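Local atomic coordinates of phytoene synthase (Enterococcus hirae, PDB entry 5IYS), a protein that probably condenses isoprenoid diphosphates head to head as a magnesium-dependent dehydrosqualene synthase, and here binds two molecules of a farnesyl thiodiphosphate inhibitor. Residues F16-C19 with E20-K24; M142-P145 with L146-R150; A164-L167 with T168-R172; E229-P232 with L233-E236; L253-V256 with R257-Y261. All coordinates share one frame; numbering follows the deposited sequence.

Contact 1: F16-C19 with E20-K24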
# COMPACT_ATOMS: atom_id res chain seq x y z
N PHE A 16 4.29 11.83 -16.93
CA PHE A 16 3.89 10.44 -16.71
C PHE A 16 5.08 9.49 -16.78
O PHE A 16 5.19 8.58 -15.97
CB PHE A 16 2.81 10.02 -17.70
CG PHE A 16 1.44 10.48 -17.29
CD1 PHE A 16 0.90 10.05 -16.09
CD2 PHE A 16 0.79 11.48 -18.00
CE1 PHE A 16 -0.37 10.47 -15.69
CE2 PHE A 16 -0.46 12.00 -17.55
CZ PHE A 16 -0.99 11.53 -16.36
N ALA A 17 6.05 9.79 -17.64
CA ALA A 17 7.29 8.99 -17.69
C ALA A 17 8.06 9.13 -16.39
O ALA A 17 8.57 8.14 -15.85
CB ALA A 17 8.17 9.36 -18.89
N TYR A 18 8.09 10.34 -15.85
CA TYR A 18 8.73 10.55 -14.57
C TYR A 18 8.14 9.65 -13.49
O TYR A 18 8.86 9.00 -12.72
CB TYR A 18 8.63 12.02 -14.18
CG TYR A 18 9.12 12.32 -12.79
CD1 TYR A 18 10.43 12.72 -12.57
CD2 TYR A 18 8.25 12.26 -11.72
CE1 TYR A 18 10.87 13.02 -11.29
CE2 TYR A 18 8.68 12.56 -10.44
CZ TYR A 18 9.98 12.96 -10.24
OH TYR A 18 10.38 13.25 -8.95
N CYS A 19 6.81 9.67 -13.38
CA CYS A 19 6.12 8.77 -12.46
C CYS A 19 6.32 7.28 -12.74
O CYS A 19 6.53 6.50 -11.81
CB CYS A 19 4.63 9.12 -12.39
SG CYS A 19 4.28 10.85 -11.95
N GLU A 20 6.25 6.87 -14.00
CA GLU A 20 6.47 5.44 -14.34
C GLU A 20 7.83 4.96 -13.86
O GLU A 20 8.00 3.85 -13.33
CB GLU A 20 6.35 5.19 -15.85
CG GLU A 20 6.52 3.71 -16.21
CD GLU A 20 5.94 3.32 -17.55
OE1 GLU A 20 5.27 4.17 -18.19
OE2 GLU A 20 6.11 2.13 -17.89
N SER A 21 8.84 5.81 -14.03
CA SER A 21 10.15 5.37 -13.65
C SER A 21 10.22 5.21 -12.13
O SER A 21 10.88 4.30 -11.61
CB SER A 21 11.16 6.40 -14.17
OG SER A 21 12.44 6.03 -13.74
N ILE A 22 9.54 6.09 -11.40
CA ILE A 22 9.54 5.98 -9.95
C ILE A 22 8.96 4.63 -9.49
O ILE A 22 9.56 3.94 -8.66
CB ILE A 22 8.84 7.19 -9.29
CG1 ILE A 22 9.80 8.39 -9.31
CG2 ILE A 22 8.39 6.86 -7.83
CD1 ILE A 22 9.21 9.73 -8.94
N ILE A 23 7.79 4.25 -10.00
CA ILE A 23 7.25 2.96 -9.55
C ILE A 23 8.08 1.76 -10.04
O ILE A 23 8.36 0.84 -9.26
CB ILE A 23 5.73 2.81 -9.84
CG1 ILE A 23 5.16 1.58 -9.14
CG2 ILE A 23 5.47 2.74 -11.36
CD1 ILE A 23 3.62 1.48 -9.33
N LYS A 24 8.53 1.81 -11.29
CA LYS A 24 9.41 0.78 -11.84
C LYS A 24 10.61 0.54 -10.94
O LYS A 24 10.92 -0.60 -10.62
CB LYS A 24 9.84 1.13 -13.28
CG LYS A 24 10.83 0.16 -13.93
CD LYS A 24 10.86 0.45 -15.45
CE LYS A 24 11.90 -0.42 -16.16
NZ LYS A 24 12.07 -0.06 -17.61
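Four backbone bonds join F16-C19 to E20-K24, each from an amide N to the carbonyl four residues earlier. E20 N to F16 O is the shortest at 2.8 Å, and I22 N to Y18 O is the longest at 3.3 Å. This i to i+4 pattern is that of a regular alpha-helix and places both segments in the middle of helix 13-26 of an all-helical fold. The carboxylate of E20 is used outside the turn: OE2 is hydrogen-bonded to Y31 OH of helix 28-34. Among the side chains, Y18 and I22 carry the packing. The chi1 of Y18, 173°, sets CG opposite the backbone N, while that of I22 at -77° keeps CG1 beside its own N; the I22 chain then runs on extended from CG1 to CD1, which comes obliquely to the ring, 3.2 Å from Y18 CE2. The Y18 side chain also touches P87 and V88 of helix 87-98. The next residue, I23, sends its end away from 16-19 to meet Y46 and Y49 of helix 39-60, about 5 Å from a bound inhibitor.

Contact 2: M142-P145 with L146-R150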
# COMPACT_ATOMS: atom_id res chain seq x y z
N MET A 142 -7.67 6.58 -3.02
CA MET A 142 -7.11 7.35 -4.13
C MET A 142 -7.35 6.68 -5.47
O MET A 142 -7.63 7.36 -6.46
CB MET A 142 -5.59 7.53 -3.97
CG MET A 142 -5.19 8.24 -2.71
SD MET A 142 -3.36 8.18 -2.58
CE MET A 142 -3.24 8.56 -0.84
N LEU A 143 -7.12 5.37 -5.52
CA LEU A 143 -7.21 4.60 -6.77
C LEU A 143 -8.61 4.19 -7.23
O LEU A 143 -8.81 3.85 -8.40
CB LEU A 143 -6.35 3.34 -6.66
CG LEU A 143 -4.86 3.60 -6.44
CD1 LEU A 143 -4.12 2.27 -6.28
CD2 LEU A 143 -4.28 4.38 -7.60
N LEU A 144 -9.57 4.15 -6.31
CA LEU A 144 -10.87 3.60 -6.65
C LEU A 144 -11.50 4.22 -7.91
O LEU A 144 -12.13 3.52 -8.70
CB LEU A 144 -11.84 3.77 -5.48
CG LEU A 144 -12.05 2.57 -4.54
CD1 LEU A 144 -13.20 2.81 -3.51
CD2 LEU A 144 -12.31 1.31 -5.36
N PRO A 145 -11.37 5.54 -8.08
CA PRO A 145 -12.07 6.11 -9.22
C PRO A 145 -11.46 5.66 -10.55
O PRO A 145 -12.08 5.80 -11.59
CB PRO A 145 -11.89 7.63 -9.04
CG PRO A 145 -11.68 7.80 -7.56
CD PRO A 145 -10.82 6.59 -7.21
N LEU A 146 -10.26 5.10 -10.51
CA LEU A 146 -9.71 4.49 -11.73
C LEU A 146 -10.26 3.11 -12.06
O LEU A 146 -9.95 2.56 -13.12
CB LEU A 146 -8.18 4.43 -11.72
CG LEU A 146 -7.47 5.70 -11.25
CD1 LEU A 146 -5.96 5.49 -11.00
CD2 LEU A 146 -7.65 6.79 -12.27
N LEU A 147 -10.91 2.50 -11.07
CA LEU A 147 -11.15 1.06 -11.09
C LEU A 147 -12.62 0.67 -11.14
O LEU A 147 -12.95 -0.50 -11.33
CB LEU A 147 -10.49 0.41 -9.85
CG LEU A 147 -8.99 0.66 -9.65
CD1 LEU A 147 -8.56 0.03 -8.32
CD2 LEU A 147 -8.24 0.01 -10.81
N THR A 148 -13.52 1.60 -10.86
CA THR A 148 -14.93 1.28 -10.74
C THR A 148 -15.71 2.51 -11.21
O THR A 148 -15.24 3.63 -11.02
CB THR A 148 -15.33 0.85 -9.28
OG1 THR A 148 -16.70 0.42 -9.26
CG2 THR A 148 -15.19 1.98 -8.29
N GLU A 149 -16.93 2.29 -11.68
CA GLU A 149 -17.81 3.36 -12.11
C GLU A 149 -18.24 4.23 -10.93
O GLU A 149 -18.29 5.45 -11.06
CB GLU A 149 -19.03 2.84 -12.89
CG GLU A 149 -19.94 1.84 -12.15
CD GLU A 149 -20.99 1.14 -13.06
OE1 GLU A 149 -22.13 1.66 -13.17
OE2 GLU A 149 -20.71 0.06 -13.63
N ARG A 150 -18.49 3.64 -9.77
CA ARG A 150 -18.84 4.47 -8.61
C ARG A 150 -18.05 4.01 -7.40
O ARG A 150 -18.40 3.02 -6.76
CB ARG A 150 -20.34 4.41 -8.25
CG ARG A 150 -20.70 5.41 -7.13
CD ARG A 150 -22.18 5.82 -7.16
NE ARG A 150 -22.58 6.63 -6.01
CZ ARG A 150 -22.87 6.13 -4.82
NH1 ARG A 150 -22.73 4.83 -4.61
NH2 ARG A 150 -23.23 6.94 -3.82
O HOH W 1 -14.81 6.26 -11.68
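L143 and L146 meet through their branches in a turn of i+3 bonds that follows helix 125-143, where the chain runs out into the loop leading to helix 155-172. Their methyls L143 CD2 and L146 CD1 are 4.0 Å apart, and the two side chains approach at a slant. L147 meets the same residue at its carbonyl: its CG lies 3.4 Å from L143 O, and its CD1 is near L143 CB. L144 and T148 run alongside each other, pointing the same way; with OG1 of T148 turned opposite its backbone N (chi1 -174°), the methyl CG2 is left to face L144 and lies 3.5 Å from L144 O.

The backbone that positions these groups has tightened from i+4 to i+3 bonding. L146 N bonds to L143 O at 2.8 Å and L147 N to L144 O at 2.9 Å. T148 N adds a weak bond to L144 O.

Farther out, L143 touches both bound inhibitor molecules, L146 packs on S44 of helix 39-60 and on F99, and L144 rests on P151 and I154. T148 OG1 is hydrogen-bonded to L233 O of the loop between helices 207-227 and 236-258. A single water spans the turn, donating to P145 O at 2.8 Å and to T148 O at 2.7 Å.

Contact 3: A164-L167 with T168-R172. With MG (magnesium ion), chain D; FPS (S-[(2E,6E)-3,7,11-trimethyldodeca-2,6,10-trienyl] trihydrogen thiodiphosphate), chain G; FPS (S-[(2E,6E)-3,7,11-trimethyldodeca-2,6,10-trienyl] trihydrogen thiodiphosphate), chain H.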
# COMPACT_ATOMS: atom_id res chain seq x y z
N ALA A 164 -5.15 -4.96 4.66
CA ALA A 164 -4.51 -6.28 4.56
C ALA A 164 -3.05 -6.10 4.11
O ALA A 164 -2.16 -6.84 4.54
CB ALA A 164 -5.29 -7.16 3.53
N MET A 165 -2.84 -5.27 3.10
CA MET A 165 -1.48 -5.05 2.61
C MET A 165 -0.55 -4.41 3.64
O MET A 165 0.64 -4.77 3.74
CB MET A 165 -1.54 -4.21 1.33
CG MET A 165 -1.95 -5.03 0.10
SD MET A 165 -2.12 -3.92 -1.35
CE MET A 165 -2.52 -5.16 -2.58
N GLN A 166 -1.06 -3.44 4.38
CA GLN A 166 -0.24 -2.75 5.37
C GLN A 166 0.12 -3.75 6.48
O GLN A 166 1.25 -3.73 6.95
CB GLN A 166 -0.98 -1.54 5.95
CG GLN A 166 -0.23 -0.77 7.02
CD GLN A 166 1.14 -0.32 6.54
OE1 GLN A 166 2.16 -0.66 7.14
NE2 GLN A 166 1.18 0.30 5.37
N LEU A 167 -0.84 -4.57 6.92
CA LEU A 167 -0.55 -5.63 7.91
C LEU A 167 0.52 -6.59 7.40
O LEU A 167 1.37 -7.06 8.16
CB LEU A 167 -1.81 -6.44 8.21
CG LEU A 167 -2.86 -5.76 9.10
CD1 LEU A 167 -4.00 -6.72 9.41
CD2 LEU A 167 -2.21 -5.24 10.38
N THR A 168 0.41 -6.97 6.13
CA THR A 168 1.43 -7.82 5.51
C THR A 168 2.81 -7.14 5.54
O THR A 168 3.82 -7.76 5.89
CB THR A 168 1.04 -8.09 4.03
OG1 THR A 168 -0.27 -8.70 3.99
CG2 THR A 168 2.07 -8.99 3.35
N ASN A 169 2.85 -5.86 5.21
CA ASN A 169 4.11 -5.10 5.28
C ASN A 169 4.72 -5.09 6.68
O ASN A 169 5.94 -5.29 6.86
CB ASN A 169 3.87 -3.68 4.73
CG ASN A 169 5.16 -2.87 4.66
OD1 ASN A 169 5.64 -2.41 5.68
ND2 ASN A 169 5.69 -2.66 3.45
N ILE A 170 3.85 -4.94 7.67
CA ILE A 170 4.24 -4.95 9.08
C ILE A 170 4.86 -6.30 9.47
O ILE A 170 5.95 -6.38 10.08
CB ILE A 170 3.00 -4.63 9.96
CG1 ILE A 170 2.67 -3.13 9.93
CG2 ILE A 170 3.24 -5.04 11.39
CD1 ILE A 170 1.29 -2.75 10.51
N LEU A 171 4.18 -7.37 9.06
CA LEU A 171 4.56 -8.74 9.41
C LEU A 171 5.82 -9.15 8.68
O LEU A 171 6.62 -9.96 9.16
CB LEU A 171 3.41 -9.69 9.06
CG LEU A 171 2.23 -9.61 10.04
CD1 LEU A 171 1.02 -10.27 9.43
CD2 LEU A 171 2.58 -10.29 11.40
N ARG A 172 6.03 -8.55 7.52
CA ARG A 172 7.23 -8.86 6.74
C ARG A 172 8.46 -8.23 7.39
O ARG A 172 9.57 -8.76 7.28
CB ARG A 172 7.03 -8.36 5.29
CG ARG A 172 8.19 -8.65 4.33
CD ARG A 172 7.96 -7.87 3.02
NE ARG A 172 8.19 -6.44 3.27
CZ ARG A 172 7.99 -5.48 2.38
NH1 ARG A 172 7.42 -5.77 1.22
NH2 ARG A 172 8.35 -4.23 2.66
MG MG D . 6.75 -1.07 6.92
C1 FPS G . 3.62 -1.11 -0.20
S1 FPS G . 4.33 0.17 -1.17
C2 FPS G . 2.14 -0.75 -0.21
C3 FPS G . 1.31 -0.95 0.82
C4 FPS G . 1.79 -1.59 2.09
C5 FPS G . -0.16 -0.55 0.73
C6 FPS G . -0.57 0.08 -0.59
C7 FPS G . -2.09 0.05 -0.68
C8 FPS G . -2.73 -0.15 -1.84
C10 FPS G . -4.24 -0.03 -1.83
C9 FPS G . -2.02 -0.42 -3.15
C11 FPS G . -4.85 -1.33 -2.37
C12 FPS G . -6.36 -1.19 -2.55
C13 FPS G . -6.97 -0.82 -3.70
C14 FPS G . -8.47 -0.75 -3.75
C15 FPS G . -6.19 -0.51 -4.95
PA FPS G . 6.18 -0.37 -1.89
O1A FPS G . 6.50 0.35 -3.14
O2A FPS G . 7.15 0.26 -0.76
O3A FPS G . 6.49 -1.93 -1.92
PB FPS G . 7.10 -2.56 -0.55
O1B FPS G . 8.60 -2.61 -0.61
O2B FPS G . 6.40 -3.90 -0.45
O3B FPS G . 6.76 -1.76 0.69
C1 FPS H . 4.93 1.36 2.29
S1 FPS H . 4.72 0.75 3.93
C2 FPS H . 4.47 2.80 2.23
C3 FPS H . 3.19 3.20 2.32
C4 FPS H . 2.04 2.27 2.60
C5 FPS H . 2.91 4.68 2.18
C6 FPS H . 3.04 5.15 0.73
C7 FPS H . 2.29 4.22 -0.20
C8 FPS H . 2.85 3.76 -1.33
C10 FPS H . 2.05 2.79 -2.16
C9 FPS H . 4.27 4.13 -1.70
C11 FPS H . 1.21 3.46 -3.23
C12 FPS H . 0.86 2.31 -4.16
C13 FPS H . 0.08 2.43 -5.25
C14 FPS H . -0.54 3.73 -5.68
C15 FPS H . -0.20 1.21 -6.06
PA FPS H . 6.58 1.15 4.67
O1A FPS H . 6.83 2.61 4.61
O2A FPS H . 6.64 0.66 6.20
O3A FPS H . 7.62 0.16 3.92
PB FPS H . 8.75 0.53 2.85
O1B FPS H . 10.05 0.16 3.52
O2B FPS H . 8.78 1.99 2.48
O3B FPS H . 8.47 -0.31 1.62
O HOH W 2 5.43 -0.30 8.17
O HOH W 3 6.73 -2.40 8.14
O HOH W 4 7.88 -1.75 5.89
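Amides T168, N169, I170 and L171 each bond to the carbonyl four residues back, A164 to L167, at 2.9 to 3.0 Å, so the backbone is regular alpha-helix up to the end of helix 155-172. T168 adds a side-chain bond: chi1 of -57° holds OG1 beside its own N, and OG1 donates to A164 O at 2.7 Å. That carbonyl is thus gripped twice, OG1 and N reaching it from opposite faces of its plane; OG1 also bonds to Y224 OH. The Q166 and I170 side chains cross at about a right angle, Q166 OE1 lying 3.8 Å from I170 CG1. N169 OD1 binds magnesium at 2.1 Å, alongside an inhibitor oxygen (O2A, chain H) and three waters, while ND2 is hydrogen-bonded to Y249 OH. R172 folds at chi3 (71°), which turns the guanidinium edge to the chain G diphosphate; NH1 donates to O2B at 2.7 Å and also to Q252 OE1. M165 lies along the prenyl chain, its SD 3.9 Å from C8 of the chain G inhibitor. One helix face thus lines the prenyl pocket and supplies N169 to the second magnesium site, consistent with the all-helical fold of the head-to-head trans-isoprenyl diphosphate synthases (squalene/phytoene synthase family).

Contact 4: E229-P232 with L233-E236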
# COMPACT_ATOMS: atom_id res chain seq x y z
N GLU A 229 -14.66 -9.14 -2.25
CA GLU A 229 -16.07 -8.90 -2.51
C GLU A 229 -16.33 -7.76 -3.51
O GLU A 229 -17.35 -7.75 -4.22
CB GLU A 229 -16.72 -8.54 -1.19
CG GLU A 229 -18.19 -8.23 -1.26
CD GLU A 229 -18.74 -7.94 0.14
OE1 GLU A 229 -18.55 -8.80 1.04
OE2 GLU A 229 -19.31 -6.84 0.33
N MET A 230 -15.36 -6.85 -3.64
CA MET A 230 -15.54 -5.75 -4.60
C MET A 230 -15.44 -6.17 -6.06
O MET A 230 -15.84 -5.41 -6.93
CB MET A 230 -14.57 -4.60 -4.32
CG MET A 230 -13.14 -4.94 -4.61
SD MET A 230 -12.08 -3.55 -4.08
CE MET A 230 -10.80 -4.51 -3.30
N PHE A 231 -14.94 -7.37 -6.36
CA PHE A 231 -14.61 -7.64 -7.77
C PHE A 231 -15.72 -7.45 -8.80
O PHE A 231 -15.49 -6.93 -9.90
CB PHE A 231 -13.87 -8.98 -7.95
CG PHE A 231 -12.43 -8.93 -7.47
CD1 PHE A 231 -11.59 -7.90 -7.87
CD2 PHE A 231 -11.92 -9.90 -6.62
CE1 PHE A 231 -10.27 -7.84 -7.42
CE2 PHE A 231 -10.59 -9.87 -6.19
CZ PHE A 231 -9.79 -8.80 -6.54
N PRO A 232 -16.96 -7.88 -8.46
CA PRO A 232 -18.00 -7.75 -9.46
C PRO A 232 -18.28 -6.31 -9.89
O PRO A 232 -18.86 -6.10 -10.96
CB PRO A 232 -19.23 -8.38 -8.78
CG PRO A 232 -18.63 -9.41 -7.82
CD PRO A 232 -17.32 -8.77 -7.35
N LEU A 233 -17.86 -5.34 -9.08
CA LEU A 233 -18.11 -3.93 -9.38
C LEU A 233 -16.84 -3.25 -9.90
O LEU A 233 -16.84 -2.07 -10.25
CB LEU A 233 -18.51 -3.19 -8.11
CG LEU A 233 -19.88 -3.64 -7.57
CD1 LEU A 233 -20.32 -2.89 -6.32
CD2 LEU A 233 -20.89 -3.53 -8.70
N ILE A 234 -15.74 -3.97 -9.85
CA ILE A 234 -14.53 -3.49 -10.51
C ILE A 234 -14.68 -3.58 -12.02
O ILE A 234 -15.15 -4.59 -12.56
CB ILE A 234 -13.33 -4.28 -10.05
CG1 ILE A 234 -13.17 -4.13 -8.54
CG2 ILE A 234 -12.04 -3.83 -10.81
CD1 ILE A 234 -12.59 -2.79 -8.13
N THR A 235 -14.30 -2.51 -12.71
CA THR A 235 -14.33 -2.56 -14.18
C THR A 235 -13.56 -3.77 -14.74
O THR A 235 -12.51 -4.14 -14.23
CB THR A 235 -13.77 -1.26 -14.78
OG1 THR A 235 -14.51 -0.17 -14.25
CG2 THR A 235 -13.94 -1.26 -16.30
N GLU A 236 -14.17 -4.48 -15.68
CA GLU A 236 -13.64 -5.78 -16.10
C GLU A 236 -12.16 -5.72 -16.48
O GLU A 236 -11.34 -6.47 -15.92
CB GLU A 236 -14.42 -6.35 -17.28
CG GLU A 236 -13.85 -7.68 -17.74
CD GLU A 236 -14.62 -8.26 -18.91
OE1 GLU A 236 -15.84 -8.00 -18.97
OE2 GLU A 236 -13.99 -8.90 -19.79
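M230 and F231 both meet I234 in the loop between helices 207-227 and 236-258, partly through the backbone and partly through apolar side chains. Among the hydrogen bonds, L233 N to M230 O, at 3.0 Å and an N-H...O angle of 154°, is the straighter i+3 link. I234 N bonds to F231 O, also at 3.0 Å, but its N-H...O angle, 135°, is more bent, and it makes a second, weak bond to M230 O. Two successive i+3 bonds fit the short 3-10 segment that includes F231 and P232, and P232, lacking an amide hydrogen, offers no donor within it.

Apolar packing centres on I234. The I234 side chain crosses that of M230 obliquely, with I234 CG1 4.0 Å from M230 CG. It lies beside that of F231, pointing the same way, with I234 CG1 4.1 Å from F231 CD1. M230 reaches this place with chi1 at 69°, CG lodged between the backbone N and the carbonyl carbon; its end leads away from 233-236, toward P157 and L161 of helix 155-172, about 4 Å from a bound inhibitor. I234 and F231 also pack on L242 of helix 236-258.

A polar link runs outward from the same turn: I234 O accepts from R239 NE. The turn combines i+3 backbone bonds with apolar packing of the buried M230, F231 and I234, while P232 and L233 are exposed.

Contact 5: L253-V256 with R257-Y261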
# COMPACT_ATOMS: atom_id res chain seq x y z
N LEU A 253 3.34 -13.23 2.98
CA LEU A 253 3.07 -13.97 4.22
C LEU A 253 3.64 -15.39 4.13
O LEU A 253 4.22 -15.89 5.10
CB LEU A 253 1.57 -14.00 4.54
CG LEU A 253 0.91 -12.62 4.74
CD1 LEU A 253 -0.59 -12.85 4.88
CD2 LEU A 253 1.44 -11.94 5.99
N ASN A 254 3.40 -16.07 3.02
CA ASN A 254 3.89 -17.45 2.86
C ASN A 254 5.40 -17.57 2.81
O ASN A 254 5.97 -18.53 3.32
CB ASN A 254 3.26 -18.11 1.64
CG ASN A 254 1.88 -18.65 1.94
OD1 ASN A 254 1.48 -18.76 3.10
ND2 ASN A 254 1.12 -18.93 0.90
N ILE A 255 6.05 -16.53 2.29
CA ILE A 255 7.50 -16.44 2.28
C ILE A 255 8.04 -16.47 3.71
O ILE A 255 9.01 -17.19 3.99
CB ILE A 255 7.94 -15.11 1.60
CG1 ILE A 255 8.01 -15.28 0.08
CG2 ILE A 255 9.28 -14.63 2.12
CD1 ILE A 255 7.20 -16.44 -0.45
N VAL A 256 7.50 -15.63 4.58
CA VAL A 256 7.97 -15.55 5.97
C VAL A 256 7.74 -16.89 6.66
O VAL A 256 8.59 -17.37 7.41
CB VAL A 256 7.30 -14.42 6.77
CG1 VAL A 256 7.76 -14.41 8.21
CG2 VAL A 256 7.56 -13.07 6.12
N ARG A 257 6.59 -17.50 6.42
CA ARG A 257 6.35 -18.83 6.95
C ARG A 257 7.38 -19.84 6.44
O ARG A 257 7.96 -20.59 7.22
CB ARG A 257 4.93 -19.29 6.60
CG ARG A 257 3.83 -18.54 7.29
CD ARG A 257 2.51 -18.92 6.67
NE ARG A 257 1.38 -18.39 7.43
CZ ARG A 257 0.39 -17.69 6.90
NH1 ARG A 257 0.36 -17.48 5.59
NH2 ARG A 257 -0.62 -17.27 7.65
N LYS A 258 7.67 -19.83 5.13
CA LYS A 258 8.58 -20.81 4.55
C LYS A 258 9.98 -20.65 5.12
O LYS A 258 10.71 -21.64 5.25
CB LYS A 258 8.64 -20.71 3.02
CG LYS A 258 7.38 -21.15 2.29
CD LYS A 258 6.76 -22.42 2.87
CE LYS A 258 5.71 -22.11 3.94
NZ LYS A 258 4.53 -21.37 3.39
N GLN A 259 10.37 -19.42 5.42
CA GLN A 259 11.66 -19.15 6.04
C GLN A 259 11.58 -19.31 7.55
O GLN A 259 12.43 -18.82 8.29
CB GLN A 259 12.18 -17.77 5.64
CG GLN A 259 12.50 -17.64 4.13
CD GLN A 259 12.94 -16.23 3.74
OE1 GLN A 259 13.22 -15.95 2.56
NE2 GLN A 259 12.92 -15.32 4.70
N HIS A 260 10.53 -19.99 7.99
CA HIS A 260 10.34 -20.36 9.40
C HIS A 260 10.28 -19.14 10.33
O HIS A 260 10.83 -19.16 11.44
CB HIS A 260 11.36 -21.41 9.86
CG HIS A 260 11.61 -22.51 8.87
ND1 HIS A 260 10.64 -23.43 8.51
CD2 HIS A 260 12.70 -22.81 8.13
CE1 HIS A 260 11.13 -24.24 7.58
NE2 HIS A 260 12.38 -23.87 7.33
N TYR A 261 9.53 -18.13 9.89
CA TYR A 261 9.31 -16.93 10.68
C TYR A 261 10.61 -16.19 10.95
O TYR A 261 10.90 -15.81 12.09
CB TYR A 261 8.59 -17.29 11.97
CG TYR A 261 7.28 -18.01 11.72
CD1 TYR A 261 6.16 -17.32 11.28
CD2 TYR A 261 7.24 -19.39 11.71
CE1 TYR A 261 4.98 -18.00 10.97
CE2 TYR A 261 6.07 -20.08 11.45
CZ TYR A 261 4.95 -19.38 11.08
OH TYR A 261 3.79 -20.10 10.83
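Chi1 values of -82° for N254 and -69° for R257 keep both CG atoms beside their own backbone N, and the straight R257 chain then runs back along the helix. Its NH1 reaches N254 OD1 at 3.0 Å; OD1 sits at the guanidinium edge, and the amide and guanidinium planes are 51° apart. K258 is bent at chi2, chi3 and chi4 instead, and curls over the backbone until NZ is 3.2 Å from N254 O. K258 N binds the same oxygen at 2.8 Å from the opposite face of the carbonyl plane, so a single atom near the end of the helix takes two donors from one residue.

R257 N and Q259 N continue the i+4 pattern to L253 O and I255 O. The helix then closes with a Schellman motif: Y261 N reaches back to V256 O at 2.8 Å, H260 N bonds to R257 O at 2.7 Å, and H260, the C' residue, has a positive phi. The turn sets K258 O over the centre of one H260 ring face, and R257 CA over a face of the Y261 ring, toward its rim.

R257 has stronger partners outside the turn, forming salt bridges through NE to E214 and through NH1 to E221 of helix 207-227; Y261 OH also bonds to E214, and its ring meets W213 edge-to-face. L253, one turn earlier, packs on T168 and L171 of helix 155-172, so this end of helix 236-258 contacts both helix 207-227 and helix 155-172.

How the contacts relate
Contacts 2 and 3 are buried throughout; contacts 1 and 5 are partly buried, and contact 4 mixes buried side chains with exposed P232 and L233. Regular i+4 helix underlies contacts 1 and 3, whereas contacts 2 and 4 are i+3 turns after helices, and contact 5 is i+4 helix that ends in a Schellman motif. The two turns touch: L147 O meets T235 N at 2.8 Å. Contacts 3 and 5 also touch, joining helix 155-172 to helix 236-258. Chemistry follows place: metal and diphosphate ligation in contact 3, near the chain's centre, charged partners in peripheral contact 5, backbone bonds with apolar side-chain packing in contacts 1, 2 and 4.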